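Local coordinates for DBF2 kinase activator protein MOB1 (Saccharomyces cerevisiae, PDB 2HJN) that binds and activates the protein kinase DBF2 within the mitotic exit network, enabling DBF2 to be phosphorylated by CDC15 in late anaphase, at residues A[183-188]-A[224-229]; A[107-112]-A[133-138]; A[172-177]-A[206-211]. One frame throughout, in Å; residues are numbered along the deposited sequence.

Interaction 1: A[183-188]-A[224-229]; sequences HIYCHH and GPLLEL. With ZN (zinc ion), chain B.
Four side chains grip the zinc ion, H183 from the last turn of helix 165-187 and H188 from just beyond its end; on the same turn Y185 and C186 pack against L226. H183 NE2 and H188 NE2 each lie 2.1 Å from the metal, and C101 and C106 supply the two thiolates that complete the site. H183 points its CB away from the 224-229 segment, and its CG is anti to the backbone N (chi1 -174°). Both imidazoles present NE2 to the same ion, and H183 CD2 lies in the plane of the H188 ring, at its edge.

The Y185 and C186 side chains set off toward the other segment. L226 approaches Y185 at about a right angle and straddles the root of its ring: L226 CD1 reaches Y185 CD1 at 3.7 Å, and L226 CD2 sits 4.0 Å from Y185 CB. The same CD2 also meets C186 SG at 4.2 Å. This joins the zinc-bearing end of helix 165-187, a central helix of the Mob fold, to the 3-10 turn that leads into the C-terminal helix 227-233. One turn further on, L229 CD1 adds a looser touch, 4.4 Å from Y185 CZ and oblique to the ring. F205 of helix 198-214 meets the Y185 ring edge-to-face and also packs on both leucines. The phenol does not end in a purely greasy setting, because Y185 OH is hydrogen-bonded to N202 OD1, which ties down the far end of the buried ring.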
loop_
_atom_site.group_PDB
_atom_site.type_symbol
_atom_site.label_atom_id
_atom_site.label_comp_id
_atom_site.label_asym_id
_atom_site.label_seq_id
_atom_site.Cartn_x
_atom_site.Cartn_y
_atom_site.Cartn_z
ATOM N N HIS A 183 6.480 13.202 -8.239
ATOM C CA HIS A 183 6.586 12.147 -9.276
ATOM C C HIS A 183 5.328 11.239 -9.319
ATOM O O HIS A 183 4.866 10.840 -10.407
ATOM C CB HIS A 183 7.868 11.302 -9.093
ATOM C CG HIS A 183 8.077 10.318 -10.200
ATOM N ND1 HIS A 183 8.326 10.704 -11.503
ATOM C CD2 HIS A 183 7.913 8.972 -10.227
ATOM C CE1 HIS A 183 8.348 9.633 -12.276
ATOM N NE2 HIS A 183 8.097 8.569 -11.526
ATOM N N ILE A 184 4.814 10.868 -8.138
ATOM C CA ILE A 184 3.635 9.988 -8.045
ATOM C C ILE A 184 2.431 10.607 -8.737
ATOM O O ILE A 184 1.783 9.970 -9.557
ATOM C CB ILE A 184 3.244 9.585 -6.533
ATOM C CG1 ILE A 184 4.272 8.655 -5.897
ATOM C CG2 ILE A 184 1.930 8.758 -6.459
ATOM C CD1 ILE A 184 4.182 8.618 -4.375
ATOM N N TYR A 185 2.130 11.867 -8.391
ATOM C CA TYR A 185 0.936 12.562 -8.910
ATOM C C TYR A 185 1.030 12.792 -10.406
ATOM O O TYR A 185 0.045 12.631 -11.137
ATOM C CB TYR A 185 0.822 13.941 -8.215
ATOM C CG TYR A 185 -0.044 13.944 -6.993
ATOM C CD1 TYR A 185 0.516 14.112 -5.720
ATOM C CD2 TYR A 185 -1.436 13.730 -7.095
ATOM C CE1 TYR A 185 -0.287 14.096 -4.575
ATOM C CE2 TYR A 185 -2.242 13.700 -5.958
ATOM C CZ TYR A 185 -1.661 13.884 -4.695
ATOM O OH TYR A 185 -2.450 13.895 -3.542
ATOM N N CYS A 186 2.208 13.231 -10.879
ATOM C CA CYS A 186 2.400 13.578 -12.303
ATOM C C CYS A 186 2.647 12.364 -13.233
ATOM O O CYS A 186 2.367 12.434 -14.446
ATOM C CB CYS A 186 3.508 14.615 -12.489
ATOM S SG CYS A 186 3.192 16.174 -11.633
ATOM N N HIS A 187 3.134 11.260 -12.693
ATOM C CA HIS A 187 3.418 10.105 -13.541
ATOM C C HIS A 187 2.788 8.757 -13.194
ATOM O O HIS A 187 2.776 7.844 -14.043
ATOM C CB HIS A 187 4.939 10.052 -13.810
ATOM C CG HIS A 187 5.431 11.321 -14.458
ATOM N ND1 HIS A 187 5.210 11.594 -15.784
ATOM C CD2 HIS A 187 5.979 12.446 -13.933
ATOM C CE1 HIS A 187 5.687 12.791 -16.075
ATOM N NE2 HIS A 187 6.131 13.340 -14.959
ATOM N N HIS A 188 2.228 8.628 -11.979
ATOM C CA HIS A 188 1.603 7.340 -11.590
ATOM C C HIS A 188 0.184 7.408 -11.039
ATOM O O HIS A 188 -0.286 6.442 -10.444
ATOM C CB HIS A 188 2.543 6.570 -10.632
ATOM C CG HIS A 188 3.876 6.267 -11.256
ATOM N ND1 HIS A 188 4.026 5.334 -12.259
ATOM C CD2 HIS A 188 5.075 6.885 -11.135
ATOM C CE1 HIS A 188 5.282 5.327 -12.670
ATOM N NE2 HIS A 188 5.947 6.254 -11.998
ATOM N N GLY A 224 6.807 23.424 -6.487
ATOM C CA GLY A 224 7.038 23.299 -7.944
ATOM C C GLY A 224 5.767 23.185 -8.766
ATOM O O GLY A 224 4.936 24.092 -8.759
ATOM N N PRO A 225 5.568 22.023 -9.429
ATOM C CA PRO A 225 4.389 21.847 -10.272
ATOM C C PRO A 225 3.096 21.593 -9.487
ATOM O O PRO A 225 2.005 21.716 -10.073
ATOM C CB PRO A 225 4.753 20.607 -11.116
ATOM C CG PRO A 225 5.588 19.787 -10.154
ATOM C CD PRO A 225 6.430 20.820 -9.434
ATOM N N LEU A 226 3.189 21.234 -8.202
ATOM C CA LEU A 226 1.980 20.930 -7.441
ATOM C C LEU A 226 1.332 22.170 -6.724
ATOM O O LEU A 226 0.394 22.015 -5.959
ATOM C CB LEU A 226 2.181 19.727 -6.484
ATOM C CG LEU A 226 2.476 18.306 -7.034
ATOM C CD1 LEU A 226 2.434 17.279 -5.906
ATOM C CD2 LEU A 226 1.494 17.906 -8.155
ATOM N N LEU A 227 1.831 23.373 -6.987
ATOM C CA LEU A 227 1.278 24.584 -6.324
ATOM C C LEU A 227 -0.238 24.690 -6.324
ATOM O O LEU A 227 -0.796 24.963 -5.282
ATOM C CB LEU A 227 1.897 25.893 -6.849
ATOM C CG LEU A 227 1.388 27.084 -6.022
ATOM C CD1 LEU A 227 1.926 26.995 -4.577
ATOM C CD2 LEU A 227 1.697 28.414 -6.659
ATOM N N GLU A 228 -0.902 24.458 -7.472
ATOM C CA GLU A 228 -2.382 24.504 -7.564
ATOM C C GLU A 228 -3.029 23.404 -6.759
ATOM O O GLU A 228 -4.075 23.596 -6.113
ATOM C CB GLU A 228 -2.880 24.389 -9.032
ATOM C CG GLU A 228 -4.433 24.474 -9.175
ATOM C CD GLU A 228 -4.934 24.458 -10.618
ATOM O OE1 GLU A 228 -4.108 24.300 -11.541
ATOM O OE2 GLU A 228 -6.165 24.596 -10.854
ATOM N N LEU A 229 -2.411 22.228 -6.803
ATOM C CA LEU A 229 -2.883 21.098 -5.993
ATOM C C LEU A 229 -2.904 21.483 -4.504
ATOM O O LEU A 229 -3.911 21.272 -3.786
ATOM C CB LEU A 229 -1.958 19.883 -6.259
ATOM C CG LEU A 229 -2.487 18.458 -6.257
ATOM C CD1 LEU A 229 -2.823 18.135 -4.876
ATOM C CD2 LEU A 229 -3.738 18.375 -7.088
HETATM ZN ZN ZN B . 7.952 6.605 -12.361
#

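Interaction 2: A[107-112]-A[133-138]; sequences PRMIAT and PKYVEC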
loop_
_atom_site.group_PDB
_atom_site.type_symbol
_atom_site.label_atom_id
_atom_site.label_comp_id
_atom_site.label_asym_id
_atom_site.label_seq_id
_atom_site.Cartn_x
_atom_site.Cartn_y
_atom_site.Cartn_z
ATOM N N PRO A 107 12.903 7.201 -17.342
ATOM C CA PRO A 107 14.346 7.380 -17.447
ATOM C C PRO A 107 14.960 8.604 -16.732
ATOM O O PRO A 107 16.176 8.666 -16.628
ATOM C CB PRO A 107 14.609 7.441 -18.976
ATOM C CG PRO A 107 13.324 7.729 -19.610
ATOM C CD PRO A 107 12.202 7.396 -18.641
ATOM N N ARG A 108 14.130 9.553 -16.286
ATOM C CA ARG A 108 14.568 10.713 -15.558
ATOM C C ARG A 108 13.585 10.927 -14.391
ATOM O O ARG A 108 12.387 10.606 -14.487
ATOM C CB ARG A 108 14.557 11.971 -16.437
ATOM C CG ARG A 108 15.602 12.022 -17.560
ATOM C CD ARG A 108 15.404 13.354 -18.368
ATOM N NE ARG A 108 14.019 13.511 -18.852
ATOM C CZ ARG A 108 13.395 14.679 -19.072
ATOM N NH1 ARG A 108 14.018 15.840 -18.840
ATOM N NH2 ARG A 108 12.128 14.683 -19.518
HETATM N N MSE A 109 14.076 11.526 -13.325
HETATM C CA MSE A 109 13.186 11.840 -12.185
HETATM C C MSE A 109 12.480 13.156 -12.518
HETATM O O MSE A 109 13.031 14.231 -12.290
HETATM C CB MSE A 109 13.982 11.891 -10.868
HETATM C CG MSE A 109 13.173 12.275 -9.643
HETATM SE SE MSE A 109 11.789 10.931 -9.196
HETATM C CE MSE A 109 11.494 11.770 -7.472
ATOM N N ILE A 110 11.264 13.073 -13.060
ATOM C CA ILE A 110 10.543 14.265 -13.494
ATOM C C ILE A 110 9.170 14.429 -12.826
ATOM O O ILE A 110 8.653 13.491 -12.225
ATOM C CB ILE A 110 10.443 14.345 -15.034
ATOM C CG1 ILE A 110 9.610 13.161 -15.583
ATOM C CG2 ILE A 110 11.886 14.312 -15.618
ATOM C CD1 ILE A 110 9.362 13.157 -17.042
ATOM N N ALA A 111 8.599 15.637 -12.936
ATOM C CA ALA A 111 7.277 15.930 -12.405
ATOM C C ALA A 111 6.740 16.843 -13.450
ATOM O O ALA A 111 6.906 18.058 -13.329
ATOM C CB ALA A 111 7.405 16.669 -11.058
ATOM N N THR A 112 6.127 16.241 -14.471
ATOM C CA THR A 112 5.975 16.793 -15.824
ATOM C C THR A 112 7.287 17.168 -16.499
ATOM O O THR A 112 8.332 17.194 -15.854
ATOM C CB THR A 112 5.075 18.040 -15.885
ATOM O OG1 THR A 112 5.791 19.150 -15.365
ATOM C CG2 THR A 112 3.735 17.829 -15.082
ATOM N N PRO A 133 13.129 5.493 -10.391
ATOM C CA PRO A 133 13.304 4.539 -9.250
ATOM C C PRO A 133 14.705 4.540 -8.597
ATOM O O PRO A 133 14.829 4.261 -7.405
ATOM C CB PRO A 133 12.981 3.201 -9.889
ATOM C CG PRO A 133 13.402 3.408 -11.376
ATOM C CD PRO A 133 12.917 4.787 -11.665
ATOM N N LYS A 134 15.766 4.857 -9.365
ATOM C CA LYS A 134 17.085 5.036 -8.782
ATOM C C LYS A 134 17.124 6.223 -7.841
ATOM O O LYS A 134 17.673 6.108 -6.759
ATOM C CB LYS A 134 18.181 5.197 -9.869
ATOM C CG LYS A 134 19.613 5.354 -9.296
ATOM C CD LYS A 134 20.087 3.941 -8.888
ATOM C CE LYS A 134 21.545 3.870 -8.587
ATOM N NZ LYS A 134 21.903 2.424 -8.545
ATOM N N TYR A 135 16.560 7.352 -8.282
ATOM C CA TYR A 135 16.388 8.554 -7.494
ATOM C C TYR A 135 15.664 8.259 -6.148
ATOM O O TYR A 135 16.163 8.578 -5.062
ATOM C CB TYR A 135 15.579 9.600 -8.288
ATOM C CG TYR A 135 15.478 10.911 -7.518
ATOM C CD1 TYR A 135 14.604 11.018 -6.438
ATOM C CD2 TYR A 135 16.298 11.994 -7.804
ATOM C CE1 TYR A 135 14.498 12.151 -5.704
ATOM C CE2 TYR A 135 16.196 13.173 -7.057
ATOM C CZ TYR A 135 15.291 13.221 -5.994
ATOM O OH TYR A 135 15.133 14.332 -5.192
ATOM N N VAL A 136 14.504 7.616 -6.260
ATOM C CA VAL A 136 13.640 7.358 -5.096
ATOM C C VAL A 136 14.331 6.425 -4.094
ATOM O O VAL A 136 14.427 6.730 -2.895
ATOM C CB VAL A 136 12.228 6.857 -5.535
ATOM C CG1 VAL A 136 11.323 6.512 -4.279
ATOM C CG2 VAL A 136 11.559 7.933 -6.357
ATOM N N GLU A 137 14.928 5.362 -4.623
ATOM C CA GLU A 137 15.737 4.468 -3.827
ATOM C C GLU A 137 16.823 5.180 -3.035
ATOM O O GLU A 137 16.913 5.000 -1.819
ATOM C CB GLU A 137 16.320 3.340 -4.720
ATOM C CG GLU A 137 17.206 2.326 -3.997
ATOM C CD GLU A 137 16.442 1.334 -3.135
ATOM O OE1 GLU A 137 15.343 0.961 -3.540
ATOM O OE2 GLU A 137 16.950 0.889 -2.067
ATOM N N CYS A 138 17.686 5.944 -3.723
ATOM C CA CYS A 138 18.787 6.693 -3.098
ATOM C C CYS A 138 18.270 7.669 -2.034
ATOM O O CYS A 138 18.852 7.783 -0.938
ATOM C CB CYS A 138 19.527 7.495 -4.189
ATOM S SG CYS A 138 20.593 6.475 -5.307
#
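M109, in the irregular loop 107-112, comes closest to Y135 of the helical segment 133-138, with 6.6 Å between their CA atoms and both side chains starting out toward the opposite segment. M109 is modelled as selenomethionine. Its CG stands anti to the backbone N, and a bend at chi2 (65°) then turns the chain across the tyrosine, so that the two side chains cross at about a right angle. The result is a CH-pi contact: M109 CG lies over one face of the Y135 ring, 3.6 Å from its centroid and displaced toward the rim near Y135 CG. The heavy atom follows obliquely, with M109 SE 4.5 Å from the centroid of the Y135 ring, a Met-aromatic contact. The terminal methyl ends out past the rim on the CD1-CE1 side, M109 CE lying 3.4 Å from Y135 CD1, which is snug packing. That methyl also touches the next residue of the helix, reaching V136 CG2 at 4.0 Å.

The contact fastens the loop that follows helix 75-97 to the flank of helix 132-147. On its other sides M109 packs against H183, a zinc ligand, and against Y117 of the short strand 115-117, with which its backbone is hydrogen-bonded. Y117 and R179 also pack on Y135. Trading the tyrosine for an alanine would probably open a gap beneath the M109 chain and leave it less firmly fixed, with V136, H183 and Y117 still against it.

All three residues are buried, and what they exchange is mainly dispersion, with the polarisable selenium (sulfur in the natural methionine) beside the ring; the contact probably depends on shape fit more than on any one directed bond.

Interaction 3: A[172-177]-A[206-211]; sequences PILRRL and RHFCLF. With SO4 (sulfate ion), chain C.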
loop_
_atom_site.group_PDB
_atom_site.type_symbol
_atom_site.label_atom_id
_atom_site.label_comp_id
_atom_site.label_asym_id
_atom_site.label_seq_id
_atom_site.Cartn_x
_atom_site.Cartn_y
_atom_site.Cartn_z
ATOM N N PRO A 172 15.614 20.046 4.857
ATOM C CA PRO A 172 16.136 19.294 3.705
ATOM C C PRO A 172 15.373 17.961 3.472
ATOM O O PRO A 172 15.020 17.656 2.327
ATOM C CB PRO A 172 17.598 19.065 4.084
ATOM C CG PRO A 172 17.924 20.315 5.084
ATOM C CD PRO A 172 16.669 20.366 5.860
ATOM N N ILE A 173 15.075 17.224 4.543
ATOM C CA ILE A 173 14.308 15.990 4.429
ATOM C C ILE A 173 12.895 16.219 3.852
ATOM O O ILE A 173 12.486 15.498 2.941
ATOM C CB ILE A 173 14.197 15.212 5.801
ATOM C CG1 ILE A 173 15.564 14.647 6.244
ATOM C CG2 ILE A 173 13.245 14.001 5.647
ATOM C CD1 ILE A 173 15.544 14.197 7.790
ATOM N N LEU A 174 12.148 17.187 4.394
ATOM C CA LEU A 174 10.819 17.563 3.854
ATOM C C LEU A 174 10.877 18.029 2.398
ATOM O O LEU A 174 10.062 17.577 1.576
ATOM C CB LEU A 174 10.109 18.608 4.757
ATOM C CG LEU A 174 9.324 18.125 5.983
ATOM C CD1 LEU A 174 9.657 16.748 6.511
ATOM C CD2 LEU A 174 9.216 19.120 7.124
ATOM N N ARG A 175 11.871 18.876 2.049
ATOM C CA ARG A 175 12.031 19.335 0.658
ATOM C C ARG A 175 12.215 18.148 -0.324
ATOM O O ARG A 175 11.610 18.081 -1.415
ATOM C CB ARG A 175 13.232 20.297 0.528
ATOM C CG ARG A 175 12.996 21.724 0.897
ATOM C CD ARG A 175 14.197 22.637 0.406
ATOM N NE ARG A 175 15.570 22.136 0.658
ATOM C CZ ARG A 175 16.330 22.474 1.709
ATOM N NH1 ARG A 175 15.870 23.279 2.669
ATOM N NH2 ARG A 175 17.551 21.992 1.818
ATOM N N ARG A 176 13.064 17.200 0.059
ATOM C CA ARG A 176 13.255 15.977 -0.756
ATOM C C ARG A 176 12.035 15.019 -0.830
ATOM O O ARG A 176 11.669 14.538 -1.924
ATOM C CB ARG A 176 14.526 15.282 -0.290
ATOM C CG ARG A 176 15.745 16.233 -0.464
ATOM C CD ARG A 176 17.050 15.618 0.034
ATOM N NE ARG A 176 18.106 16.609 0.176
ATOM C CZ ARG A 176 19.397 16.312 0.330
ATOM N NH1 ARG A 176 19.814 15.034 0.347
ATOM N NH2 ARG A 176 20.278 17.298 0.487
ATOM N N LEU A 177 11.390 14.737 0.307
ATOM C CA LEU A 177 10.217 13.863 0.291
ATOM C C LEU A 177 9.108 14.428 -0.606
ATOM O O LEU A 177 8.415 13.666 -1.295
ATOM C CB LEU A 177 9.716 13.625 1.727
ATOM C CG LEU A 177 10.624 12.776 2.641
ATOM C CD1 LEU A 177 10.027 12.623 4.071
ATOM C CD2 LEU A 177 10.972 11.398 2.049
ATOM N N ARG A 206 -2.141 16.185 1.906
ATOM C CA ARG A 206 -2.789 17.292 2.584
ATOM C C ARG A 206 -2.162 17.498 3.978
ATOM O O ARG A 206 -1.866 18.624 4.356
ATOM C CB ARG A 206 -4.311 17.020 2.729
ATOM C CG ARG A 206 -5.100 18.022 3.668
ATOM C CD ARG A 206 -6.651 17.717 3.769
ATOM N NE ARG A 206 -6.992 16.644 4.729
ATOM C CZ ARG A 206 -7.688 15.534 4.424
ATOM N NH1 ARG A 206 -8.114 15.333 3.170
ATOM N NH2 ARG A 206 -7.961 14.621 5.361
ATOM N N HIS A 207 -2.020 16.419 4.747
ATOM C CA HIS A 207 -1.442 16.468 6.102
ATOM C C HIS A 207 0.049 16.901 6.044
ATOM O O HIS A 207 0.518 17.697 6.896
ATOM C CB HIS A 207 -1.686 15.117 6.816
ATOM C CG HIS A 207 -1.215 15.077 8.249
ATOM N ND1 HIS A 207 -0.573 13.981 8.793
ATOM C CD2 HIS A 207 -1.273 16.000 9.242
ATOM C CE1 HIS A 207 -0.269 14.224 10.055
ATOM N NE2 HIS A 207 -0.675 15.445 10.352
ATOM N N PHE A 208 0.775 16.424 5.021
ATOM C CA PHE A 208 2.190 16.811 4.792
ATOM C C PHE A 208 2.291 18.344 4.596
ATOM O O PHE A 208 3.092 19.005 5.248
ATOM C CB PHE A 208 2.743 16.036 3.571
ATOM C CG PHE A 208 4.212 16.284 3.263
ATOM C CD1 PHE A 208 5.189 15.392 3.700
ATOM C CD2 PHE A 208 4.608 17.373 2.476
ATOM C CE1 PHE A 208 6.591 15.595 3.395
ATOM C CE2 PHE A 208 5.976 17.595 2.143
ATOM C CZ PHE A 208 6.976 16.690 2.594
ATOM N N CYS A 209 1.433 18.891 3.720
ATOM C CA CYS A 209 1.418 20.308 3.375
ATOM C C CYS A 209 0.922 21.209 4.507
ATOM O O CYS A 209 1.443 22.297 4.665
ATOM C CB CYS A 209 0.593 20.565 2.106
ATOM S SG CYS A 209 1.342 19.844 0.597
ATOM N N LEU A 210 -0.100 20.792 5.247
ATOM C CA LEU A 210 -0.552 21.557 6.412
ATOM C C LEU A 210 0.497 21.625 7.517
ATOM O O LEU A 210 0.687 22.681 8.145
ATOM C CB LEU A 210 -1.867 20.988 6.974
ATOM C CG LEU A 210 -3.070 21.192 6.070
ATOM C CD1 LEU A 210 -4.230 20.284 6.531
ATOM C CD2 LEU A 210 -3.452 22.689 6.102
ATOM N N PHE A 211 1.194 20.504 7.723
ATOM C CA PHE A 211 2.242 20.393 8.744
ATOM C C PHE A 211 3.415 21.333 8.417
ATOM O O PHE A 211 3.851 22.119 9.270
ATOM C CB PHE A 211 2.683 18.935 8.901
ATOM C CG PHE A 211 3.458 18.675 10.150
ATOM C CD1 PHE A 211 2.815 18.232 11.299
ATOM C CD2 PHE A 211 4.829 18.856 10.176
ATOM C CE1 PHE A 211 3.503 18.018 12.454
ATOM C CE2 PHE A 211 5.536 18.639 11.350
ATOM C CZ PHE A 211 4.864 18.218 12.482
HETATM S S SO4 C . 18.171 20.207 -1.451
HETATM O O1 SO4 C . 17.849 20.308 -0.023
HETATM O O2 SO4 C . 17.292 21.166 -2.144
HETATM O O3 SO4 C . 19.588 20.390 -1.718
HETATM O O4 SO4 C . 17.923 18.897 -2.025
#
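F208 holds its CG anti to the backbone N (chi1 -177°), which sends the ring straight out from helix 198-214 to L174 and L177. It arrives edge-first: F208 CZ stops 3.4 Å from L174 O, and that oxygen lies in the plane of the ring. L177 CB sits obliquely to the same ring, 4.1 Å from F208 CE1, while L174 CB is farther off, 4.3 Å from F208 CZ. F208 thus reaches across between two core helices of the Mob helical bundle, 165-187 and 198-214, and F86 and Y181 meet its ring edge-to-face.

R175 and R176 point CB away from the 206-211 segment, and their guanidinium groups approach a sulfate, probably from the crystallisation liquor. A bend at chi3 (-45°) curls the R175 guanidinium over P172 CA and lays its edge along the anion. The R175 NH2 to sulfate O1 bond is modelled at a doubtfully short 2.5 Å, and R175 NE adds weak bonds to O1 and O2. R176 comes in extended, with a weak bond from NE to sulfate O4 at 3.2 Å; R179 NH1 also hydrogen-bonds the anion. Three arginines around a sulfate are consistent with the phosphopeptide-binding basic patch known from Mob1 proteins.

How the interactions relate
Helix 165-187 carries interactions 1 and 3: its 172-177 portion serves interaction 3, and its zinc-bearing end serves interaction 1. Interaction 2 meets that end through its loop, because two imidazoles dock on 107-112: H183 ND1 is 2.9 Å from I110 O and H187 NE2 is 2.9 Å from T112 N, both probable hydrogen bonds. The first would help to orient a metal ligand, which makes this loop a probable second shell, and the M109 side chain lies about 7 Å from the zinc. Interaction 3 stands apart, its nearest atoms about 6 Å from interaction 1 and about 5 Å from interaction 2; the L177 side chain is about 11 Å from that of H183.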